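Local coordinates for protein diketoreductase (Acinetobacter baylyi, PDB 4E12) that reduces dicarbonyl compounds with NADH and probably interconverts (3S)-3-hydroxyacyl-CoA and 3-oxoacyl-CoA in fatty acid beta-oxidation, at residues Thr115-Asn120 against Thr133-Lys138; Thr123-Asp128 against Lys185-Gly190; Phe139-Phe144 against Glu155-Thr160. All coordinates share one frame; numbering follows the deposited sequence.

Interaction 1. Residues Thr115-Asn120 against Thr133-Lys138; sequences TIFATN and TGRGDK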
ATOM      1  N   THR A 115      37.353  -8.402   8.124  1.00 44.97           N
ATOM      2  CA  THR A 115      36.017  -8.935   7.856  1.00 39.51           C
ATOM      3  C   THR A 115      34.852  -8.005   8.198  1.00 39.52           C
ATOM      4  O   THR A 115      34.701  -7.539   9.332  1.00 38.99           O
ATOM      5  CB  THR A 115      35.812 -10.323   8.521  1.00 43.37           C
ATOM      6  OG1 THR A 115      36.811 -11.229   8.025  1.00 45.75           O
ATOM      7  CG2 THR A 115      34.437 -10.895   8.172  1.00 37.61           C
ATOM      8  N   ILE A 116      34.011  -7.756   7.197  1.00 40.34           N
ATOM      9  CA  ILE A 116      32.763  -7.031   7.415  1.00 38.25           C
ATOM     10  C   ILE A 116      31.694  -8.013   7.870  1.00 34.59           C
ATOM     11  O   ILE A 116      31.589  -9.115   7.321  1.00 35.67           O
ATOM     12  CB  ILE A 116      32.296  -6.356   6.121  1.00 39.35           C
ATOM     13  CG1 ILE A 116      33.357  -5.352   5.669  1.00 35.69           C
ATOM     14  CG2 ILE A 116      30.919  -5.724   6.324  1.00 34.51           C
ATOM     15  CD1 ILE A 116      33.114  -4.726   4.317  1.00 34.16           C
ATOM     16  N   PHE A 117      30.927  -7.632   8.886  1.00 33.02           N
ATOM     17  CA  PHE A 117      29.828  -8.469   9.362  1.00 34.32           C
ATOM     18  C   PHE A 117      28.497  -7.861   8.929  1.00 29.90           C
ATOM     19  O   PHE A 117      28.226  -6.685   9.187  1.00 31.87           O
ATOM     20  CB  PHE A 117      29.798  -8.567  10.892  1.00 33.42           C
ATOM     21  CG  PHE A 117      30.996  -9.248  11.510  1.00 35.45           C
ATOM     22  CD1 PHE A 117      31.886  -9.991  10.742  1.00 39.39           C
ATOM     23  CD2 PHE A 117      31.224  -9.141  12.875  1.00 36.84           C
ATOM     24  CE1 PHE A 117      32.989 -10.619  11.324  1.00 39.85           C
ATOM     25  CE2 PHE A 117      32.328  -9.765  13.469  1.00 33.00           C
ATOM     26  CZ  PHE A 117      33.207 -10.503  12.692  1.00 31.62           C
ATOM     27  N   ALA A 118      27.644  -8.657   8.302  1.00 30.51           N
ATOM     28  CA  ALA A 118      26.308  -8.164   7.983  1.00 28.80           C
ATOM     29  C   ALA A 118      25.243  -9.136   8.493  1.00 30.55           C
ATOM     30  O   ALA A 118      25.316 -10.343   8.243  1.00 34.65           O
ATOM     31  CB  ALA A 118      26.186  -7.954   6.475  1.00 30.69           C
ATOM     32  N   THR A 119      24.261  -8.609   9.219  1.00 30.51           N
ATOM     33  CA  THR A 119      23.135  -9.404   9.711  1.00 31.53           C
ATOM     34  C   THR A 119      21.944  -9.310   8.749  1.00 33.03           C
ATOM     35  O   THR A 119      21.685  -8.241   8.190  1.00 34.14           O
ATOM     36  CB  THR A 119      22.693  -8.914  11.125  1.00 28.19           C
ATOM     37  OG1 THR A 119      21.562  -9.670  11.569  1.00 31.50           O
ATOM     38  CG2 THR A 119      22.348  -7.426  11.110  1.00 27.30           C
ATOM     39  N   ASN A 120      21.234 -10.424   8.544  1.00 33.43           N
ATOM     40  CA  ASN A 120      20.043 -10.431   7.695  1.00 32.83           C
ATOM     41  C   ASN A 120      18.789 -10.327   8.565  1.00 34.14           C
ATOM     42  O   ASN A 120      17.668 -10.487   8.070  1.00 32.34           O
ATOM     43  CB  ASN A 120      19.997 -11.723   6.844  1.00 33.46           C
ATOM     44  CG  ASN A 120      18.761 -11.805   5.962  1.00 35.62           C
ATOM     45  OD1 ASN A 120      18.437 -10.864   5.231  1.00 33.26           O
ATOM     46  ND2 ASN A 120      18.054 -12.927   6.037  1.00 36.51           N
ATOM     47  N   THR A 133      29.945  -7.849  18.407  1.00 51.94           N
ATOM     48  CA  THR A 133      30.832  -8.029  17.270  1.00 49.32           C
ATOM     49  C   THR A 133      32.272  -7.712  17.629  1.00 51.68           C
ATOM     50  O   THR A 133      33.187  -8.430  17.221  1.00 45.53           O
ATOM     51  CB  THR A 133      30.445  -7.161  16.060  1.00 48.28           C
ATOM     52  OG1 THR A 133      30.646  -5.777  16.365  1.00 43.17           O
ATOM     53  CG2 THR A 133      28.997  -7.402  15.675  1.00 40.24           C
ATOM     54  N   GLY A 134      32.474  -6.635  18.378  1.00 52.13           N
ATOM     55  CA  GLY A 134      33.823  -6.189  18.664  1.00 52.33           C
ATOM     56  C   GLY A 134      34.388  -5.368  17.528  1.00 56.41           C
ATOM     57  O   GLY A 134      35.552  -4.959  17.552  1.00 61.14           O
ATOM     58  N   ARG A 135      33.564  -5.154  16.507  1.00 54.11           N
ATOM     59  CA  ARG A 135      33.939  -4.301  15.392  1.00 45.21           C
ATOM     60  C   ARG A 135      32.747  -3.494  14.880  1.00 51.78           C
ATOM     61  O   ARG A 135      32.263  -3.712  13.768  1.00 46.80           O
ATOM     62  CB  ARG A 135      34.606  -5.112  14.274  1.00 45.67           C
ATOM     63  CG  ARG A 135      33.758  -6.217  13.656  1.00 37.49           C
ATOM     64  CD  ARG A 135      34.580  -7.015  12.630  1.00 36.37           C
ATOM     65  NE  ARG A 135      35.586  -7.857  13.279  1.00 42.69           N
ATOM     66  CZ  ARG A 135      36.454  -8.637  12.641  1.00 37.22           C
ATOM     67  NH1 ARG A 135      36.457  -8.695  11.321  1.00 38.93           N
ATOM     68  NH2 ARG A 135      37.327  -9.368  13.328  1.00 46.09           N
ATOM     69  N   GLY A 136      32.278  -2.557  15.698  1.00 47.11           N
ATOM     70  CA  GLY A 136      31.136  -1.744  15.319  1.00 44.63           C
ATOM     71  C   GLY A 136      31.289  -0.965  14.023  1.00 46.38           C
ATOM     72  O   GLY A 136      30.295  -0.653  13.363  1.00 51.54           O
ATOM     73  N   ASP A 137      32.518  -0.628  13.650  1.00 50.19           N
ATOM     74  CA  ASP A 137      32.745   0.118  12.415  1.00 49.22           C
ATOM     75  C   ASP A 137      32.554  -0.772  11.189  1.00 52.46           C
ATOM     76  O   ASP A 137      32.470  -0.284  10.057  1.00 48.15           O
ATOM     77  CB  ASP A 137      34.147   0.730  12.391  1.00 49.74           C
ATOM     78  CG  ASP A 137      35.237  -0.313  12.544  1.00 58.07           C
ATOM     79  OD1 ASP A 137      35.217  -1.063  13.549  1.00 54.53           O
ATOM     80  OD2 ASP A 137      36.100  -0.395  11.647  1.00 55.09           O
ATOM     81  N   LYS A 138      32.476  -2.079  11.421  1.00 51.59           N
ATOM     82  CA  LYS A 138      32.394  -3.040  10.329  1.00 50.40           C
ATOM     83  C   LYS A 138      31.150  -3.911  10.416  1.00 41.36           C
ATOM     84  O   LYS A 138      31.114  -4.987   9.814  1.00 45.30           O
ATOM     85  CB  LYS A 138      33.645  -3.931  10.310  1.00 52.03           C
ATOM     86  CG  LYS A 138      34.943  -3.209   9.965  1.00 57.34           C
ATOM     87  CD  LYS A 138      36.108  -4.177   9.988  1.00 60.01           C
ATOM     88  CE  LYS A 138      37.394  -3.539   9.480  1.00 66.81           C
ATOM     89  NZ  LYS A 138      37.309  -3.202   8.034  1.00 73.65           N
TER
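The Phe117 ring carries the aliphatic part of Arg135 over one face, and the CB of Thr133 sits at its edge, in the ring plane. Arg135 CD lies 3.8 Å from the centroid of the Phe117 ring, 18° off the ring normal, a CH-pi contact displaced toward the rim on the CE2 side. The guanidinium continues past the ring: Phe117 CZ is under one of its faces, 3.6 Å from Arg135 NE, and the two planes are only 10° apart, so ring and guanidinium lie almost parallel but offset. At the guanidinium edge stands the backbone of Thr115, whose O accepts a bond of 2.9 Å from Arg135 NH1. The acceptor lies in the guanidinium plane and the donor in the carbonyl plane on a lone pair, evidence of a well-directed bond. A bend at chi3 (72°) sets NE over the rim of the ring. The same guanidinium also donates to Pro112 O through NH1 and to Ala111 O through NH2, which ties down its rotation where helix 97-110 runs out. Thr133 CB meets Phe117 CD2 at 3.8 Å, while Thr133 OG1 bonds the backbone O of Val130 in the preceding helix and accepts from Arg135 N at 3.0 Å to form an ST turn. At the backbone, Phe117 N donates to Lys138 O over 2.8 Å, nearly along the C=O axis, and Ile116 CA adds a weak CA-H...O contact to the same oxygen. Leu107 and Phe139 also pack on Phe117. The whole is the helix-to-strand return of a beta-alpha-beta unit: helix 126-133 ends, the loop turns back, and its last residue pairs with strand 116-119 as the parallel strand 139-144 begins, in the Rossmann-type NAD-binding domain.

Interaction 2. Residues Thr123-Asp128 against Lys185-Gly190; sequences TLLPSD and KKEKAG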
ATOM      1  N   THR A 123      14.147  -9.307  12.927  1.00 50.33           N
ATOM      2  CA  THR A 123      13.526  -9.024  14.219  1.00 53.12           C
ATOM      3  C   THR A 123      14.461  -8.277  15.166  1.00 53.72           C
ATOM      4  O   THR A 123      14.017  -7.721  16.173  1.00 60.00           O
ATOM      5  CB  THR A 123      13.088 -10.313  14.923  1.00 54.92           C
ATOM      6  OG1 THR A 123      14.247 -11.085  15.257  1.00 54.94           O
ATOM      7  CG2 THR A 123      12.193 -11.130  14.014  1.00 54.22           C
ATOM      8  N   LEU A 124      15.750  -8.271  14.858  1.00 41.18           N
ATOM      9  CA  LEU A 124      16.734  -7.623  15.714  1.00 41.52           C
ATOM     10  C   LEU A 124      17.456  -6.492  15.004  1.00 44.85           C
ATOM     11  O   LEU A 124      17.841  -6.614  13.839  1.00 44.47           O
ATOM     12  CB  LEU A 124      17.738  -8.649  16.227  1.00 38.38           C
ATOM     13  CG  LEU A 124      17.231  -9.489  17.396  1.00 45.41           C
ATOM     14  CD1 LEU A 124      17.988 -10.800  17.553  1.00 42.54           C
ATOM     15  CD2 LEU A 124      17.307  -8.627  18.656  1.00 41.14           C
ATOM     16  N   LEU A 125      17.630  -5.388  15.717  1.00 45.48           N
ATOM     17  CA  LEU A 125      18.344  -4.235  15.191  1.00 44.65           C
ATOM     18  C   LEU A 125      19.855  -4.404  15.305  1.00 43.25           C
ATOM     19  O   LEU A 125      20.350  -5.040  16.238  1.00 41.10           O
ATOM     20  CB  LEU A 125      17.931  -2.974  15.960  1.00 40.08           C
ATOM     21  CG  LEU A 125      16.473  -2.531  15.864  1.00 37.11           C
ATOM     22  CD1 LEU A 125      16.291  -1.262  16.677  1.00 42.17           C
ATOM     23  CD2 LEU A 125      16.149  -2.248  14.402  1.00 36.32           C
ATOM     24  N   PRO A 126      20.611  -3.852  14.345  1.00 37.69           N
ATOM     25  CA  PRO A 126      22.069  -3.963  14.432  1.00 39.62           C
ATOM     26  C   PRO A 126      22.595  -3.366  15.734  1.00 41.37           C
ATOM     27  O   PRO A 126      23.648  -3.764  16.241  1.00 45.99           O
ATOM     28  CB  PRO A 126      22.556  -3.196  13.203  1.00 38.13           C
ATOM     29  CG  PRO A 126      21.418  -3.318  12.228  1.00 43.97           C
ATOM     30  CD  PRO A 126      20.178  -3.246  13.067  1.00 39.47           C
ATOM     31  N   SER A 127      21.838  -2.429  16.292  1.00 41.47           N
ATOM     32  CA  SER A 127      22.152  -1.885  17.605  1.00 43.30           C
ATOM     33  C   SER A 127      21.970  -2.907  18.710  1.00 43.21           C
ATOM     34  O   SER A 127      22.687  -2.865  19.710  1.00 57.37           O
ATOM     35  CB  SER A 127      21.321  -0.642  17.893  1.00 45.37           C
ATOM     36  OG  SER A 127      21.746   0.413  17.061  1.00 62.24           O
ATOM     37  N   ASP A 128      21.015  -3.817  18.547  1.00 49.12           N
ATOM     38  CA  ASP A 128      20.807  -4.886  19.520  1.00 47.97           C
ATOM     39  C   ASP A 128      22.012  -5.821  19.582  1.00 53.77           C
ATOM     40  O   ASP A 128      22.227  -6.504  20.587  1.00 57.48           O
ATOM     41  CB  ASP A 128      19.549  -5.705  19.188  1.00 51.29           C
ATOM     42  CG  ASP A 128      18.264  -4.919  19.378  1.00 53.37           C
ATOM     43  OD1 ASP A 128      18.291  -3.913  20.110  1.00 47.55           O
ATOM     44  OD2 ASP A 128      17.223  -5.303  18.797  1.00 46.61           O
ATOM     45  N   LYS A 185      19.452   5.403   5.991  1.00 35.92           N
ATOM     46  CA  LYS A 185      20.398   6.385   6.506  1.00 39.76           C
ATOM     47  C   LYS A 185      20.494   6.324   8.030  1.00 37.29           C
ATOM     48  O   LYS A 185      21.457   6.815   8.625  1.00 41.81           O
ATOM     49  CB  LYS A 185      20.006   7.794   6.022  1.00 39.11           C
ATOM     50  CG  LYS A 185      20.076   7.930   4.500  1.00 42.90           C
ATOM     51  CD  LYS A 185      19.464   9.221   3.976  1.00 48.54           C
ATOM     52  CE  LYS A 185      19.554   9.265   2.448  1.00 51.30           C
ATOM     53  NZ  LYS A 185      18.926  10.484   1.861  1.00 87.93           N
ATOM     54  N   LYS A 186      19.499   5.704   8.651  1.00 38.42           N
ATOM     55  CA  LYS A 186      19.450   5.530  10.092  1.00 39.58           C
ATOM     56  C   LYS A 186      18.734   4.217  10.374  1.00 43.07           C
ATOM     57  O   LYS A 186      17.984   3.723   9.530  1.00 40.44           O
ATOM     58  CB  LYS A 186      18.620   6.641  10.746  1.00 44.49           C
ATOM     59  CG  LYS A 186      19.134   8.050  10.584  1.00 56.40           C
ATOM     60  CD  LYS A 186      18.270   9.009  11.397  1.00 60.56           C
ATOM     61  CE  LYS A 186      18.751  10.448  11.279  1.00 82.80           C
ATOM     62  NZ  LYS A 186      17.912  11.389  12.077  1.00 78.94           N
ATOM     63  N   GLU A 187      18.936   3.657  11.558  1.00 39.90           N
ATOM     64  CA  GLU A 187      18.189   2.457  11.912  1.00 38.39           C
ATOM     65  C   GLU A 187      16.692   2.683  11.945  1.00 37.00           C
ATOM     66  O   GLU A 187      16.204   3.757  12.314  1.00 38.44           O
ATOM     67  CB  GLU A 187      18.609   1.895  13.254  1.00 42.26           C
ATOM     68  CG  GLU A 187      19.930   1.210  13.272  1.00 49.74           C
ATOM     69  CD  GLU A 187      20.106   0.472  14.567  1.00 51.20           C
ATOM     70  OE1 GLU A 187      19.816   1.073  15.625  1.00 54.34           O
ATOM     71  OE2 GLU A 187      20.488  -0.711  14.528  1.00 45.28           O
ATOM     72  N   LYS A 188      15.976   1.636  11.579  1.00 36.61           N
ATOM     73  CA  LYS A 188      14.531   1.612  11.611  1.00 37.08           C
ATOM     74  C   LYS A 188      14.098   0.155  11.667  1.00 32.80           C
ATOM     75  O   LYS A 188      14.437  -0.638  10.785  1.00 30.42           O
ATOM     76  CB  LYS A 188      13.969   2.288  10.352  1.00 34.39           C
ATOM     77  CG  LYS A 188      12.447   2.241  10.222  1.00 36.46           C
ATOM     78  CD  LYS A 188      11.734   3.092  11.268  1.00 34.10           C
ATOM     79  CE  LYS A 188      10.231   2.923  11.181  1.00 34.61           C
ATOM     80  NZ  LYS A 188       9.828   1.548  11.579  1.00 42.92           N
ATOM     81  N   ALA A 189      13.365  -0.208  12.711  1.00 35.55           N
ATOM     82  CA  ALA A 189      12.839  -1.557  12.793  1.00 34.12           C
ATOM     83  C   ALA A 189      11.920  -1.789  11.609  1.00 33.59           C
ATOM     84  O   ALA A 189      11.082  -0.941  11.292  1.00 36.32           O
ATOM     85  CB  ALA A 189      12.071  -1.753  14.087  1.00 32.79           C
ATOM     86  N   GLY A 190      12.069  -2.947  10.982  1.00 34.55           N
ATOM     87  CA  GLY A 190      11.321  -3.257   9.775  1.00 35.28           C
ATOM     88  C   GLY A 190      11.893  -2.614   8.524  1.00 32.64           C
ATOM     89  O   GLY A 190      11.294  -2.696   7.451  1.00 40.30           O
TER
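The backbones of Leu125 and Ala189 come no closer than 6.6 Å between CA atoms, with neither segment extended as a strand here, and the gap is bridged by side chains. Glu187 reaches across it to the start of helix 126-133. Its CG stands anti to the carbonyl carbon (chi1 -74°), directed at the other segment, and the extended chi2 then carries CD up to Ser127. There the two oxygens divide the work: OE2 accepts from Ser127 N at 2.8 Å, on the syn side and 19° out of the carboxylate plane, while OE1 takes the hydroxyl of Ser127 OG in a bond modelled at 2.5 Å, a length so short that it is doubtful. In the fold, a loop that follows strand 180-183 and leads to helix 193-209 is thus fastened to the first turn of a helix in the NAD-binding domain, where a carboxylate facing the N-H of Ser127 at the helix start would probably be favoured by the helix dipole. Beside this polar grip, Leu125 CD2 packs on Ala189, 3.7 Å from its CA and 4.1 Å from its CB. Asp128 OD2, met from above its carboxylate plane, receives Leu125 N at 3.1 Å. On the same loop Lys188 NZ bonds Ala189 O and Ser195 OG, and Lys188 packs on Glu206 of the second subunit.

Interaction 3. Residues Phe139-Phe144 against Glu155-Thr160; sequences FLALHF and EVMGTT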
ATOM      1  N   PHE A 139      30.145  -3.463  11.167  1.00 39.48           N
ATOM      2  CA  PHE A 139      28.920  -4.227  11.348  1.00 37.81           C
ATOM      3  C   PHE A 139      27.727  -3.426  10.839  1.00 38.78           C
ATOM      4  O   PHE A 139      27.596  -2.234  11.121  1.00 39.83           O
ATOM      5  CB  PHE A 139      28.716  -4.572  12.819  1.00 35.98           C
ATOM      6  CG  PHE A 139      27.479  -5.357  13.089  1.00 36.10           C
ATOM      7  CD1 PHE A 139      26.502  -4.878  13.955  1.00 34.41           C
ATOM      8  CD2 PHE A 139      27.284  -6.593  12.471  1.00 37.64           C
ATOM      9  CE1 PHE A 139      25.346  -5.607  14.210  1.00 38.08           C
ATOM     10  CE2 PHE A 139      26.136  -7.335  12.717  1.00 31.01           C
ATOM     11  CZ  PHE A 139      25.157  -6.841  13.592  1.00 34.89           C
ATOM     12  N   LEU A 140      26.871  -4.078  10.065  1.00 38.81           N
ATOM     13  CA  LEU A 140      25.631  -3.463   9.624  1.00 33.67           C
ATOM     14  C   LEU A 140      24.610  -4.526   9.272  1.00 34.06           C
ATOM     15  O   LEU A 140      24.856  -5.723   9.444  1.00 37.79           O
ATOM     16  CB  LEU A 140      25.874  -2.508   8.445  1.00 32.71           C
ATOM     17  CG  LEU A 140      26.755  -2.991   7.288  1.00 37.85           C
ATOM     18  CD1 LEU A 140      26.197  -4.257   6.660  1.00 40.88           C
ATOM     19  CD2 LEU A 140      26.914  -1.890   6.253  1.00 37.40           C
ATOM     20  N   ALA A 141      23.452  -4.091   8.801  1.00 30.95           N
ATOM     21  CA  ALA A 141      22.451  -5.040   8.352  1.00 32.16           C
ATOM     22  C   ALA A 141      22.415  -5.029   6.842  1.00 33.01           C
ATOM     23  O   ALA A 141      22.522  -3.966   6.228  1.00 32.50           O
ATOM     24  CB  ALA A 141      21.084  -4.690   8.917  1.00 35.86           C
ATOM     25  N   LEU A 142      22.299  -6.222   6.262  1.00 31.48           N
ATOM     26  CA  LEU A 142      22.054  -6.417   4.843  1.00 30.84           C
ATOM     27  C   LEU A 142      20.879  -7.377   4.763  1.00 33.94           C
ATOM     28  O   LEU A 142      21.027  -8.581   4.993  1.00 31.77           O
ATOM     29  CB  LEU A 142      23.288  -7.031   4.170  1.00 30.46           C
ATOM     30  CG  LEU A 142      23.221  -7.148   2.644  1.00 29.34           C
ATOM     31  CD1 LEU A 142      23.147  -5.735   2.060  1.00 32.79           C
ATOM     32  CD2 LEU A 142      24.438  -7.889   2.113  1.00 29.55           C
ATOM     33  N   HIS A 143      19.715  -6.831   4.436  1.00 31.08           N
ATOM     34  CA  HIS A 143      18.454  -7.526   4.595  1.00 29.64           C
ATOM     35  C   HIS A 143      17.866  -7.846   3.237  1.00 28.49           C
ATOM     36  O   HIS A 143      17.627  -6.953   2.419  1.00 28.29           O
ATOM     37  CB  HIS A 143      17.497  -6.656   5.405  1.00 29.78           C
ATOM     38  CG  HIS A 143      16.194  -7.324   5.735  1.00 29.05           C
ATOM     39  ND1 HIS A 143      14.984  -6.851   5.277  1.00 36.20           N
ATOM     40  CD2 HIS A 143      15.915  -8.426   6.471  1.00 28.60           C
ATOM     41  CE1 HIS A 143      14.012  -7.634   5.717  1.00 33.36           C
ATOM     42  NE2 HIS A 143      14.551  -8.597   6.443  1.00 33.13           N
ATOM     43  N   PHE A 144      17.659  -9.133   3.014  1.00 29.41           N
ATOM     44  CA  PHE A 144      17.116  -9.680   1.770  1.00 30.80           C
ATOM     45  C   PHE A 144      15.635 -10.033   1.929  1.00 34.16           C
ATOM     46  O   PHE A 144      15.105 -10.079   3.042  1.00 37.04           O
ATOM     47  CB  PHE A 144      17.876 -10.960   1.422  1.00 32.48           C
ATOM     48  CG  PHE A 144      19.328 -10.741   1.150  1.00 33.91           C
ATOM     49  CD1 PHE A 144      20.231 -10.576   2.197  1.00 33.48           C
ATOM     50  CD2 PHE A 144      19.802 -10.698  -0.158  1.00 34.81           C
ATOM     51  CE1 PHE A 144      21.589 -10.371   1.937  1.00 32.67           C
ATOM     52  CE2 PHE A 144      21.143 -10.498  -0.418  1.00 31.55           C
ATOM     53  CZ  PHE A 144      22.038 -10.333   0.626  1.00 34.57           C
ATOM     54  N   GLU A 155      18.224  -4.310   1.571  1.00 27.22           N
ATOM     55  CA  GLU A 155      18.141  -3.153   2.444  1.00 30.81           C
ATOM     56  C   GLU A 155      19.355  -3.061   3.331  1.00 34.22           C
ATOM     57  O   GLU A 155      19.596  -3.948   4.157  1.00 35.42           O
ATOM     58  CB  GLU A 155      16.881  -3.231   3.295  1.00 28.39           C
ATOM     59  CG  GLU A 155      15.623  -3.083   2.443  1.00 34.50           C
ATOM     60  CD  GLU A 155      14.330  -3.352   3.204  1.00 36.04           C
ATOM     61  OE1 GLU A 155      14.210  -4.426   3.825  1.00 42.40           O
ATOM     62  OE2 GLU A 155      13.432  -2.486   3.176  1.00 32.31           O
ATOM     63  N   VAL A 156      20.104  -1.980   3.153  1.00 34.17           N
ATOM     64  CA  VAL A 156      21.361  -1.764   3.855  1.00 31.69           C
ATOM     65  C   VAL A 156      21.136  -0.792   4.996  1.00 29.66           C
ATOM     66  O   VAL A 156      20.647   0.320   4.790  1.00 34.66           O
ATOM     67  CB  VAL A 156      22.435  -1.173   2.921  1.00 29.69           C
ATOM     68  CG1 VAL A 156      23.757  -0.996   3.679  1.00 26.04           C
ATOM     69  CG2 VAL A 156      22.631  -2.079   1.707  1.00 30.68           C
ATOM     70  N   MET A 157      21.494  -1.203   6.205  1.00 36.05           N
ATOM     71  CA  MET A 157      21.191  -0.392   7.369  1.00 30.67           C
ATOM     72  C   MET A 157      22.245  -0.612   8.448  1.00 37.51           C
ATOM     73  O   MET A 157      22.340  -1.704   9.014  1.00 36.95           O
ATOM     74  CB  MET A 157      19.808  -0.797   7.892  1.00 31.18           C
ATOM     75  CG  MET A 157      19.225   0.068   8.986  1.00 29.48           C
ATOM     76  SD  MET A 157      17.599  -0.528   9.491  1.00 33.15           S
ATOM     77  CE  MET A 157      18.084  -1.886  10.549  1.00 28.85           C
ATOM     78  N   GLY A 158      23.029   0.424   8.733  1.00 36.50           N
ATOM     79  CA  GLY A 158      24.036   0.317   9.775  1.00 46.43           C
ATOM     80  C   GLY A 158      23.655   0.991  11.076  1.00 45.52           C
ATOM     81  O   GLY A 158      22.506   1.405  11.263  1.00 43.40           O
ATOM     82  N   THR A 159      24.619   1.100  11.988  1.00 47.70           N
ATOM     83  CA  THR A 159      24.412   1.854  13.221  1.00 43.42           C
ATOM     84  C   THR A 159      25.181   3.162  13.096  1.00 39.28           C
ATOM     85  O   THR A 159      25.839   3.411  12.081  1.00 48.70           O
ATOM     86  CB  THR A 159      24.983   1.119  14.459  1.00 43.53           C
ATOM     87  OG1 THR A 159      26.410   1.079  14.360  1.00 48.42           O
ATOM     88  CG2 THR A 159      24.455  -0.305  14.535  1.00 45.50           C
ATOM     89  N   THR A 160      25.097   3.994  14.125  1.00 47.83           N
ATOM     90  CA  THR A 160      25.876   5.223  14.188  1.00 49.95           C
ATOM     91  C   THR A 160      27.377   4.906  14.174  1.00 48.54           C
ATOM     92  O   THR A 160      28.198   5.749  13.805  1.00 53.11           O
ATOM     93  CB  THR A 160      25.536   6.006  15.472  1.00 57.66           C
ATOM     94  OG1 THR A 160      25.756   5.165  16.612  1.00 55.75           O
ATOM     95  CG2 THR A 160      24.082   6.445  15.456  1.00 74.60           C
TER
HETATM   96  O   HOH W   1      27.654  -1.140  13.598  1.00 46.50           O
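Ala141 and Met157 meet as a hydrogen-bonded pair in an antiparallel beta hairpin, strand 139-144 against strand 153-158; the axes of 139-144 and 155-158 approach to 4.5 Å, their N-to-C directions 161° apart. The hairpin reverses the direction of the NAD-binding domain's sheet, and strand 180-183 then runs parallel to 153-158. On the face of Leu140, Leu142 and Val156, the two leucines flank the valine: its CG2 branch meets Leu142 CD1 at 3.7 Å and its CG1 branch faces Leu140 CD2 at 4.2 Å, the side chains crossing obliquely. Gly158, without a side chain, has its CA 3.6 Å from Leu140 CB. Helix 164-176 covers this face through Val170, Phe173 and Tyr167. On the other face Ala141 CB looks across 4.2 Å to Met157 CB and lies closer, at 3.2 Å, to Met157 O; Pro126 touches both residues. Backbone bonds join Ala141 with Met157 and His143 with Glu155 in both directions. Beyond them, the side chains of His143 and Glu155 run alongside each other in the same direction, their planes 29° apart. His143 NE2 bonds Ser122 OG, of the NAD site, and Tyr191 stacks on the ring, while Glu155 OE2 is held by Leu193 N and Val192 N. His143 is predicted to be important for catalysis, and this second-shell carboxylate would position it: ND1 donates over 2.9 Å, 166° at the hydrogen, to Glu155 OE1, which sits at the ring edge close to its plane.

How the interactions relate
Interactions 1 and 3 share one sheet, their centres 9 Å apart. Strands 116-119 and 139-144 are neighbours in it, joined by Leu142 N to Thr119 O at 2.9 Å and by Phe144 N to Asn120 OD1 at the same distance. That second bond links the NAD-binding Asn120 to the strand of His143, whose CD2 lies 3.1 Å from Asn120 O. Interaction 2, 8 Å from interaction 3 between centres, closes a loop in which interaction 3 is nested; Pro126 CD rests 3.5 Å from Met157 CE, and the Pro126 side chain is about 9 Å from that of His143. Interactions 1 and 2 lie 14 Å apart, joined through the chain.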